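Local coordinates for protein putative xanthine dehydrogenase YAGS fad-binding subunit (Escherichia coli, PDB 5G5G) that probably serves as the molybdenum cofactor-binding subunit of a three-subunit periplasmic aldehyde oxidase, which would oxidise aldehydes with molybdenum, iron-sulfur clusters and FAD, at residues C[592-604]-C[719-731]. Sequence-based numbering, arbitrary orientation.
Sequences EVGVHSATGEVRV and ITLDKLLDKLPDV
Gly600 sits under Leu721 and Leu728, and the pair of leucines illustrates how aliphatic side chains can cover the backbone of a tight turn. The turn closes a beta-hairpin of antiparallel strands 584-596 and 602-612 in the molybdopterin cofactor-binding domain; the C-terminal tail, 719-731, runs along one side of it. Leu721 CB comes within 3.2 Å of Gly600 O, and with CG wedged between its own backbone N and carbonyl carbon (chi1 66°) both methyls are turned onto Thr599 O. Leu728 CD1 lies 3.7 Å from Gly600 CA. Gly600, at positive phi, has its missing CB directed at this leucine group. Leu725 reaches the turn from the flank: CG swings away from its own N (chi1 -160°), carrying CD1 to 3.4 Å from Thr599 O and close to Ala598 O as well. Deeper in, Leu724 CD1 is shared by two valines, 3.9 Å from Val595 CG1 and equally near Val602 CG2, its side chain running obliquely to the first and roughly perpendicular to the second. At the far end Val731 CG2 rests on Ala598 CB.

Glu601 lies alongside Leu721, CG against CD2, while its carboxylate works within the turn. Thr599 OG1 donates to Glu601 OE1 (2.6 Å) on the anti side, and Arg603 NH2 pairs with Glu601 OE2 at 3.2 Å. With an alanine in place of Glu601, Arg603 would probably lose this carboxylate mate, Thr599 OG1 its acceptor and Leu721 CD2 its neighbouring methylene. His596 ND1 meanwhile accepts from Ala598 N. Ser597 O and Ala598 O each accept a hydrogen bond from a basic side chain of another protein chain, placing the turn at a subunit interface. The chemistry thus divides the labour: polar bonds within the turn shape it, and the tail lies against it through apolar packing, the neighbouring chain probably helping to keep both in place.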
ATOM      1  N   GLU C 592      12.073   9.272 -16.615  1.00 13.08           N
ATOM      2  CA  GLU C 592      11.562  10.481 -17.228  1.00 14.11           C
ATOM      3  C   GLU C 592      10.316  10.896 -16.467  1.00 13.68           C
ATOM      4  O   GLU C 592       9.415  10.034 -16.226  1.00 13.15           O
ATOM      5  CB  GLU C 592      11.283  10.250 -18.731  1.00 15.42           C
ATOM      6  CG  GLU C 592      10.678  11.451 -19.457  1.00 17.23           C
ATOM      7  CD  GLU C 592      10.315  11.132 -20.901  1.00 19.30           C
ATOM      8  OE1 GLU C 592      11.182  10.767 -21.687  1.00 20.52           O
ATOM      9  OE2 GLU C 592       9.148  11.295 -21.267  1.00 22.27           O
ATOM     10  N   VAL C 593      10.252  12.162 -16.038  1.00 14.12           N
ATOM     11  CA  VAL C 593       9.085  12.656 -15.326  1.00 14.22           C
ATOM     12  C   VAL C 593       8.475  13.835 -16.028  1.00 14.93           C
ATOM     13  O   VAL C 593       9.157  14.527 -16.825  1.00 15.07           O
ATOM     14  CB  VAL C 593       9.381  13.161 -13.907  1.00 15.39           C
ATOM     15  CG1 VAL C 593       9.899  12.027 -13.110  1.00 15.54           C
ATOM     16  CG2 VAL C 593      10.378  14.331 -13.932  1.00 15.70           C
ATOM     17  N   GLY C 594       7.204  14.101 -15.711  1.00 14.58           N
ATOM     18  CA  GLY C 594       6.581  15.330 -16.141  1.00 14.94           C
ATOM     19  C   GLY C 594       6.215  16.095 -14.867  1.00 15.34           C
ATOM     20  O   GLY C 594       5.782  15.484 -13.882  1.00 14.74           O
ATOM     21  N   VAL C 595       6.395  17.410 -14.899  1.00 15.42           N
ATOM     22  CA  VAL C 595       5.980  18.260 -13.778  1.00 15.76           C
ATOM     23  C   VAL C 595       5.035  19.295 -14.379  1.00 16.35           C
ATOM     24  O   VAL C 595       5.387  20.010 -15.331  1.00 16.58           O
ATOM     25  CB  VAL C 595       7.153  18.931 -13.050  1.00 15.71           C
ATOM     26  CG1 VAL C 595       6.641  19.875 -11.940  1.00 16.19           C
ATOM     27  CG2 VAL C 595       8.119  17.877 -12.467  1.00 15.16           C
ATOM     28  N   HIS C 596       3.833  19.356 -13.842  1.00 16.71           N
ATOM     29  CA  HIS C 596       2.874  20.297 -14.406  1.00 18.29           C
ATOM     30  C   HIS C 596       3.330  21.736 -14.167  1.00 19.11           C
ATOM     31  O   HIS C 596       3.592  22.160 -13.020  1.00 19.55           O
ATOM     32  CB  HIS C 596       1.451  20.042 -13.882  1.00 18.82           C
ATOM     33  CG  HIS C 596       0.400  20.652 -14.746  1.00 20.04           C
ATOM     34  ND1 HIS C 596       0.129  21.990 -14.733  1.00 21.60           N
ATOM     35  CD2 HIS C 596      -0.432  20.107 -15.662  1.00 21.40           C
ATOM     36  CE1 HIS C 596      -0.810  22.267 -15.617  1.00 22.33           C
ATOM     37  NE2 HIS C 596      -1.180  21.132 -16.188  1.00 21.98           N
ATOM     38  N   SER C 597       3.459  22.501 -15.240  1.00 19.82           N
ATOM     39  CA  SER C 597       4.064  23.834 -15.135  1.00 20.48           C
ATOM     40  C   SER C 597       3.217  24.784 -14.316  1.00 20.94           C
ATOM     41  O   SER C 597       3.746  25.776 -13.798  1.00 21.79           O
ATOM     42  CB  SER C 597       4.385  24.450 -16.484  1.00 21.61           C
ATOM     43  OG  SER C 597       3.197  24.721 -17.209  1.00 22.19           O
ATOM     44  N   ALA C 598       1.911  24.540 -14.272  1.00 20.28           N
ATOM     45  CA  ALA C 598       1.028  25.311 -13.408  1.00 20.72           C
ATOM     46  C   ALA C 598       0.921  24.819 -11.982  1.00 19.73           C
ATOM     47  O   ALA C 598       1.174  25.617 -11.086  1.00 19.95           O
ATOM     48  CB  ALA C 598      -0.377  25.480 -14.002  1.00 21.22           C
ATOM     49  N   THR C 599       0.550  23.545 -11.787  1.00 19.16           N
ATOM     50  CA  THR C 599       0.115  23.032 -10.489  1.00 18.76           C
ATOM     51  C   THR C 599       1.253  22.384  -9.717  1.00 18.23           C
ATOM     52  O   THR C 599       1.100  22.147  -8.527  1.00 18.01           O
ATOM     53  CB  THR C 599      -0.965  21.940 -10.624  1.00 18.98           C
ATOM     54  OG1 THR C 599      -0.423  20.811 -11.362  1.00 18.13           O
ATOM     55  CG2 THR C 599      -2.189  22.538 -11.281  1.00 19.77           C
ATOM     56  N   GLY C 600       2.348  22.045 -10.401  1.00 17.68           N
ATOM     57  CA  GLY C 600       3.445  21.313  -9.754  1.00 17.69           C
ATOM     58  C   GLY C 600       3.281  19.827  -9.546  1.00 16.66           C
ATOM     59  O   GLY C 600       4.154  19.172  -8.942  1.00 16.55           O
ATOM     60  N   GLU C 601       2.176  19.257 -10.025  1.00 16.76           N
ATOM     61  CA  GLU C 601       1.920  17.840  -9.913  1.00 16.11           C
ATOM     62  C   GLU C 601       2.982  17.044 -10.663  1.00 15.51           C
ATOM     63  O   GLU C 601       3.369  17.443 -11.740  1.00 15.86           O
ATOM     64  CB  GLU C 601       0.543  17.472 -10.510  1.00 17.02           C
ATOM     65  CG  GLU C 601      -0.633  17.932  -9.680  1.00 17.78           C
ATOM     66  CD  GLU C 601      -1.939  17.929 -10.466  1.00 18.89           C
ATOM     67  OE1 GLU C 601      -2.046  18.756 -11.419  1.00 20.25           O
ATOM     68  OE2 GLU C 601      -2.827  17.142 -10.037  1.00 20.02           O
ATOM     69  N   VAL C 602       3.488  16.000 -10.036  1.00 14.44           N
ATOM     70  CA  VAL C 602       4.554  15.186 -10.597  1.00 14.26           C
ATOM     71  C   VAL C 602       3.995  13.853 -11.078  1.00 13.87           C
ATOM     72  O   VAL C 602       3.324  13.135 -10.321  1.00 14.08           O
ATOM     73  CB  VAL C 602       5.695  14.945  -9.604  1.00 13.94           C
ATOM     74  CG1 VAL C 602       6.853  14.294 -10.314  1.00 14.01           C
ATOM     75  CG2 VAL C 602       6.143  16.231  -8.955  1.00 14.61           C
ATOM     76  N   ARG C 603       4.325  13.498 -12.315  1.00 14.11           N
ATOM     77  CA  ARG C 603       3.787  12.268 -12.919  1.00 14.57           C
ATOM     78  C   ARG C 603       4.963  11.600 -13.653  1.00 14.76           C
ATOM     79  O   ARG C 603       5.681  12.238 -14.460  1.00 15.19           O
ATOM     80  CB  ARG C 603       2.628  12.575 -13.892  1.00 15.57           C
ATOM     81  CG  ARG C 603       1.420  13.232 -13.229  1.00 16.03           C
ATOM     82  CD  ARG C 603       0.590  12.298 -12.380  1.00 16.20           C
ATOM     83  NE  ARG C 603      -0.513  13.046 -11.796  1.00 16.86           N
ATOM     84  CZ  ARG C 603      -0.588  13.514 -10.543  1.00 17.68           C
ATOM     85  NH1 ARG C 603       0.360  13.300  -9.641  1.00 18.23           N
ATOM     86  NH2 ARG C 603      -1.675  14.176 -10.159  1.00 17.95           N
ATOM     87  N   VAL C 604       5.183  10.346 -13.345  1.00 13.81           N
ATOM     88  CA  VAL C 604       6.263   9.627 -13.980  1.00 14.24           C
ATOM     89  C   VAL C 604       5.854   9.160 -15.359  1.00 15.03           C
ATOM     90  O   VAL C 604       4.797   8.560 -15.527  1.00 14.86           O
ATOM     91  CB  VAL C 604       6.726   8.453 -13.132  1.00 13.33           C
ATOM     92  CG1 VAL C 604       7.988   7.782 -13.720  1.00 13.22           C
ATOM     93  CG2 VAL C 604       7.010   8.943 -11.715  1.00 12.93           C
ATOM     94  N   ILE C 719       8.663  14.482  -2.673  1.00 14.77           N
ATOM     95  CA  ILE C 719       8.706  15.664  -3.498  1.00 15.60           C
ATOM     96  C   ILE C 719       7.306  15.944  -4.057  1.00 16.42           C
ATOM     97  O   ILE C 719       6.948  15.539  -5.168  1.00 17.34           O
ATOM     98  CB  ILE C 719       9.774  15.532  -4.580  1.00 16.49           C
ATOM     99  CG1 ILE C 719      11.148  15.236  -3.947  1.00 17.42           C
ATOM    100  CG2 ILE C 719       9.880  16.838  -5.359  1.00 17.25           C
ATOM    101  CD1 ILE C 719      12.228  14.873  -4.946  1.00 17.35           C
ATOM    102  N   THR C 720       6.552  16.682  -3.258  1.00 15.99           N
ATOM    103  CA  THR C 720       5.210  17.042  -3.552  1.00 15.77           C
ATOM    104  C   THR C 720       5.141  18.439  -4.101  1.00 16.00           C
ATOM    105  O   THR C 720       6.109  19.242  -4.044  1.00 15.83           O
ATOM    106  CB  THR C 720       4.347  16.861  -2.282  1.00 16.04           C
ATOM    107  OG1 THR C 720       4.905  17.628  -1.203  1.00 15.89           O
ATOM    108  CG2 THR C 720       4.239  15.428  -1.955  1.00 15.76           C
ATOM    109  N   LEU C 721       4.021  18.773  -4.725  1.00 15.90           N
ATOM    110  CA  LEU C 721       3.943  19.985  -5.514  1.00 16.47           C
ATOM    111  C   LEU C 721       4.146  21.271  -4.674  1.00 17.47           C
ATOM    112  O   LEU C 721       4.653  22.298  -5.154  1.00 17.26           O
ATOM    113  CB  LEU C 721       2.600  20.063  -6.251  1.00 17.50           C
ATOM    114  CG  LEU C 721       1.316  20.214  -5.410  1.00 18.11           C
ATOM    115  CD1 LEU C 721       0.959  21.636  -5.014  1.00 18.96           C
ATOM    116  CD2 LEU C 721       0.123  19.565  -6.149  1.00 18.58           C
ATOM    117  N   ASP C 722       3.748  21.207  -3.398  1.00 17.63           N
ATOM    118  CA  ASP C 722       3.937  22.353  -2.516  1.00 19.28           C
ATOM    119  C   ASP C 722       5.410  22.675  -2.276  1.00 18.82           C
ATOM    120  O   ASP C 722       5.711  23.799  -1.891  1.00 19.38           O
ATOM    121  CB  ASP C 722       3.194  22.177  -1.210  1.00 20.63           C
ATOM    122  CG  ASP C 722       3.461  20.852  -0.562  1.00 22.51           C
ATOM    123  OD1 ASP C 722       3.481  19.780  -1.222  1.00 21.15           O
ATOM    124  OD2 ASP C 722       3.635  20.875   0.667  1.00 28.85           O
ATOM    125  N   LYS C 723       6.317  21.753  -2.583  1.00 17.87           N
ATOM    126  CA  LYS C 723       7.749  22.012  -2.491  1.00 18.08           C
ATOM    127  C   LYS C 723       8.331  22.607  -3.781  1.00 18.40           C
ATOM    128  O   LYS C 723       9.513  23.032  -3.838  1.00 18.46           O
ATOM    129  CB  LYS C 723       8.446  20.706  -2.121  1.00 17.08           C
ATOM    130  CG  LYS C 723       8.029  20.232  -0.755  1.00 17.88           C
ATOM    131  CD  LYS C 723       8.660  18.906  -0.351  1.00 16.77           C
ATOM    132  CE  LYS C 723       8.091  18.537   1.010  1.00 16.89           C
ATOM    133  NZ  LYS C 723       8.517  17.256   1.569  1.00 15.98           N
ATOM    134  N   LEU C 724       7.506  22.665  -4.825  1.00 18.06           N
ATOM    135  CA  LEU C 724       7.921  23.159  -6.142  1.00 18.75           C
ATOM    136  C   LEU C 724       7.234  24.433  -6.558  1.00 19.36           C
ATOM    137  O   LEU C 724       7.828  25.269  -7.289  1.00 19.09           O
ATOM    138  CB  LEU C 724       7.577  22.094  -7.202  1.00 18.92           C
ATOM    139  CG  LEU C 724       8.130  20.682  -7.051  1.00 18.21           C
ATOM    140  CD1 LEU C 724       7.680  19.750  -8.187  1.00 18.33           C
ATOM    141  CD2 LEU C 724       9.646  20.724  -7.037  1.00 18.07           C
ATOM    142  N   LEU C 725       5.996  24.610  -6.098  1.00 19.60           N
ATOM    143  CA  LEU C 725       5.058  25.567  -6.713  1.00 21.91           C
ATOM    144  C   LEU C 725       5.615  26.998  -6.889  1.00 23.24           C
ATOM    145  O   LEU C 725       5.510  27.610  -7.954  1.00 22.90           O
ATOM    146  CB  LEU C 725       3.781  25.588  -5.852  1.00 23.64           C
ATOM    147  CG  LEU C 725       2.488  26.106  -6.444  1.00 26.39           C
ATOM    148  CD1 LEU C 725       2.092  25.317  -7.675  1.00 27.31           C
ATOM    149  CD2 LEU C 725       1.412  25.956  -5.376  1.00 27.03           C
ATOM    150  N   ASP C 726       6.207  27.542  -5.845  1.00 25.19           N
ATOM    151  CA  ASP C 726       6.684  28.927  -5.925  1.00 28.39           C
ATOM    152  C   ASP C 726       7.980  29.143  -6.738  1.00 28.43           C
ATOM    153  O   ASP C 726       8.433  30.281  -6.812  1.00 28.52           O
ATOM    154  CB  ASP C 726       6.761  29.588  -4.534  1.00 31.71           C
ATOM    155  CG  ASP C 726       7.901  29.057  -3.670  1.00 34.65           C
ATOM    156  OD1 ASP C 726       8.700  28.232  -4.146  1.00 37.72           O
ATOM    157  OD2 ASP C 726       7.974  29.463  -2.480  1.00 39.18           O
ATOM    158  N   LYS C 727       8.557  28.100  -7.337  1.00 27.84           N
ATOM    159  CA  LYS C 727       9.673  28.268  -8.317  1.00 31.00           C
ATOM    160  C   LYS C 727       9.396  27.747  -9.749  1.00 30.31           C
ATOM    161  O   LYS C 727      10.322  27.673 -10.561  1.00 31.03           O
ATOM    162  CB  LYS C 727      10.978  27.698  -7.735  1.00 33.17           C
ATOM    163  CG  LYS C 727      11.469  28.499  -6.512  1.00 38.21           C
ATOM    164  CD  LYS C 727      12.781  28.037  -5.861  1.00 41.72           C
ATOM    165  CE  LYS C 727      12.660  26.680  -5.150  1.00 44.57           C
ATOM    166  NZ  LYS C 727      12.037  26.689  -3.787  1.00 45.71           N
ATOM    167  N   LEU C 728       8.134  27.472 -10.082  1.00 28.47           N
ATOM    168  CA  LEU C 728       7.730  27.100 -11.444  1.00 28.18           C
ATOM    169  C   LEU C 728       7.540  28.335 -12.367  1.00 31.23           C
ATOM    170  O   LEU C 728       7.500  29.490 -11.874  1.00 29.62           O
ATOM    171  CB  LEU C 728       6.440  26.313 -11.387  1.00 28.10           C
ATOM    172  CG  LEU C 728       6.549  25.001 -10.671  1.00 26.44           C
ATOM    173  CD1 LEU C 728       5.143  24.457 -10.550  1.00 27.91           C
ATOM    174  CD2 LEU C 728       7.463  24.050 -11.433  1.00 26.22           C
ATOM    175  N   PRO C 729       7.360  28.099 -13.696  1.00 33.31           N
ATOM    176  CA  PRO C 729       7.268  29.257 -14.584  1.00 35.95           C
ATOM    177  C   PRO C 729       5.948  30.024 -14.375  1.00 39.20           C
ATOM    178  O   PRO C 729       5.043  29.546 -13.685  1.00 37.95           O
ATOM    179  CB  PRO C 729       7.347  28.635 -15.998  1.00 35.73           C
ATOM    180  CG  PRO C 729       7.835  27.213 -15.809  1.00 34.46           C
ATOM    181  CD  PRO C 729       7.236  26.842 -14.471  1.00 33.09           C
ATOM    182  N   ASP C 730       5.852  31.212 -14.953  1.00 42.66           N
ATOM    183  CA  ASP C 730       4.630  32.008 -14.844  1.00 45.74           C
ATOM    184  C   ASP C 730       3.528  31.339 -15.681  1.00 47.50           C
ATOM    185  O   ASP C 730       3.813  30.716 -16.708  1.00 45.88           O
ATOM    186  CB  ASP C 730       4.879  33.459 -15.321  1.00 49.79           C
ATOM    187  CG  ASP C 730       6.008  34.166 -14.545  1.00 51.00           C
ATOM    188  OD1 ASP C 730       6.162  33.926 -13.327  1.00 54.20           O
ATOM    189  OD2 ASP C 730       6.742  34.964 -15.159  1.00 53.03           O
ATOM    190  N   VAL C 731       2.275  31.411 -15.211  1.00 49.37           N
ATOM    191  CA  VAL C 731       1.112  31.101 -16.047  1.00 50.12           C
ATOM    192  C   VAL C 731       0.549  32.500 -16.343  1.00 50.29           C
ATOM    193  O   VAL C 731      -0.378  32.646 -17.112  1.00 52.45           O
ATOM    194  CB  VAL C 731       0.044  30.193 -15.349  1.00 50.02           C
ATOM    195  CG1 VAL C 731      -0.756  29.376 -16.380  1.00 49.44           C
ATOM    196  CG2 VAL C 731       0.668  29.255 -14.309  1.00 48.45           C
TER